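Local coordinates for protein fructose-bisphosphatase (Pyrococcus horikoshii, PDB 1VDW) that probably hydrolyses fructose 1,6-bisphosphate to fructose 6-phosphate and phosphate as a magnesium-dependent homodimer of the inositol monophosphatase superfamily, at residues V83-D87 with F98-S102. Sequence-based numbering, arbitrary orientation. Where two conformers were deposited one is given.
Sequences VDPLD and FFAVS. With EDO (1,2-ethanediol), chain C.
The DPLD metal-binding motif of the inositol monophosphatase superfamily is held here against the neighbouring antiparallel strand across a beta bulge. Two hydrogen-bonded pairs set the register. Asp84 faces Ser102 (Asp84 N to Ser102 O 2.9 Å, Ser102 N to Asp84 O 3.1 Å), and Asp87 faces Ala100 (Asp87 N to Ala100 O 2.8 Å, Ala100 N to Asp87 O 2.9 Å); each pair has its CA atoms 5.1 Å apart. Two residues, Pro85 and Leu86, therefore stand opposite the single Val101. Pro85 adopts helical backbone angles (-55/-34) and turns the corner, while the others stay extended. The extra residue lets Asp84 and Asp87, both with chi1 t, project on the same sheet face as Ala100 and Ser102. Pro85 and Leu86 direct their CA-to-CB bonds away from the partner strand, yet Leu86 CD1 still lies 4.2 Å from Phe99 CB; the backbone Pro85 O lies 3.6 Å from Val101 CG2. Helices 3-20 and 45-60 cover Leu86 and Val101, and helix 175-184 packs over Ala100 and Ser102. Asp87 OD1 accepts a 2.6 Å hydrogen bond from O2 of EDO, a diol probably from the crystallisation liquor, and Asp87 OD2 is hydrogen-bonded to Ala176 N. Asp84, Leu86 and Asp87, together with Glu68 and Asp201, are the predicted ligands of the catalytic Mg(2+), the beta bulge at Pro85-Leu86, where the strand turns a corner, carrying the two aspartates as in related magnesium-dependent sugar and inositol phosphatases.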
# COMPACT_ATOMS: atom_id res chain seq x y z
N VAL A 83 -14.07 0.89 -17.95
CA VAL A 83 -13.74 1.62 -16.74
C VAL A 83 -13.99 0.97 -15.39
O VAL A 83 -14.83 0.09 -15.23
CB VAL A 83 -14.52 2.97 -16.78
CG1 VAL A 83 -16.02 2.70 -16.84
CG2 VAL A 83 -14.19 3.82 -15.57
N ASP A 84 -13.21 1.43 -14.42
CA ASP A 84 -13.35 1.03 -13.03
C ASP A 84 -13.47 2.39 -12.33
O ASP A 84 -12.47 3.09 -12.15
CB ASP A 84 -12.11 0.29 -12.51
CG ASP A 84 -12.30 -0.23 -11.09
OD1 ASP A 84 -13.32 0.14 -10.47
OD2 ASP A 84 -11.45 -1.01 -10.60
N PRO A 85 -14.69 2.79 -11.97
CA PRO A 85 -14.96 4.07 -11.30
C PRO A 85 -14.15 4.30 -10.03
O PRO A 85 -13.79 5.43 -9.70
CB PRO A 85 -16.46 4.01 -11.03
CG PRO A 85 -16.97 3.14 -12.14
CD PRO A 85 -15.95 2.04 -12.19
N LEU A 86 -13.90 3.22 -9.30
CA LEU A 86 -13.12 3.32 -8.07
C LEU A 86 -12.46 2.00 -7.76
O LEU A 86 -13.09 1.06 -7.27
CB LEU A 86 -14.00 3.74 -6.89
CG LEU A 86 -13.27 3.81 -5.53
CD1 LEU A 86 -12.25 4.94 -5.54
CD2 LEU A 86 -14.29 4.01 -4.41
N ASP A 87 -11.18 1.93 -8.08
CA ASP A 87 -10.37 0.75 -7.79
C ASP A 87 -9.85 1.00 -6.38
O ASP A 87 -9.37 2.08 -6.08
CB ASP A 87 -9.21 0.64 -8.77
CG ASP A 87 -8.46 -0.67 -8.64
OD1 ASP A 87 -8.81 -1.47 -7.75
OD2 ASP A 87 -7.54 -0.90 -9.44
N PHE A 98 -4.60 3.86 -1.09
CA PHE A 98 -4.35 3.18 -2.35
C PHE A 98 -5.67 2.96 -3.06
O PHE A 98 -6.36 1.97 -2.81
CB PHE A 98 -3.67 1.82 -2.13
CG PHE A 98 -2.23 1.92 -1.72
CD1 PHE A 98 -1.29 2.51 -2.56
CD2 PHE A 98 -1.82 1.46 -0.48
CE1 PHE A 98 0.04 2.64 -2.16
CE2 PHE A 98 -0.50 1.58 -0.07
CZ PHE A 98 0.43 2.17 -0.91
N PHE A 99 -6.05 3.90 -3.91
CA PHE A 99 -7.28 3.79 -4.70
C PHE A 99 -7.12 4.68 -5.92
O PHE A 99 -6.28 5.58 -5.94
CB PHE A 99 -8.52 4.15 -3.86
CG PHE A 99 -8.43 5.46 -3.15
CD1 PHE A 99 -8.77 6.65 -3.79
CD2 PHE A 99 -8.03 5.50 -1.82
CE1 PHE A 99 -8.72 7.86 -3.10
CE2 PHE A 99 -7.97 6.71 -1.13
CZ PHE A 99 -8.32 7.89 -1.77
N ALA A 100 -7.92 4.42 -6.95
CA ALA A 100 -7.78 5.17 -8.19
C ALA A 100 -8.99 5.05 -9.09
O ALA A 100 -9.89 4.25 -8.85
CB ALA A 100 -6.56 4.66 -8.95
N VAL A 101 -8.98 5.87 -10.14
CA VAL A 101 -10.00 5.83 -11.18
C VAL A 101 -9.24 5.28 -12.39
O VAL A 101 -8.13 5.74 -12.69
CB VAL A 101 -10.52 7.23 -11.53
CG1 VAL A 101 -11.49 7.15 -12.70
CG2 VAL A 101 -11.21 7.84 -10.32
N SER A 102 -9.83 4.32 -13.08
CA SER A 102 -9.19 3.68 -14.24
C SER A 102 -10.10 3.74 -15.47
O SER A 102 -11.22 3.25 -15.42
CB SER A 102 -8.87 2.22 -13.89
OG SER A 102 -8.34 1.51 -15.00
C1 EDO C . -9.68 -5.58 -7.97
O1 EDO C . -10.56 -4.74 -7.22
C2 EDO C . -8.65 -4.70 -8.70
O2 EDO C . -7.88 -3.94 -7.75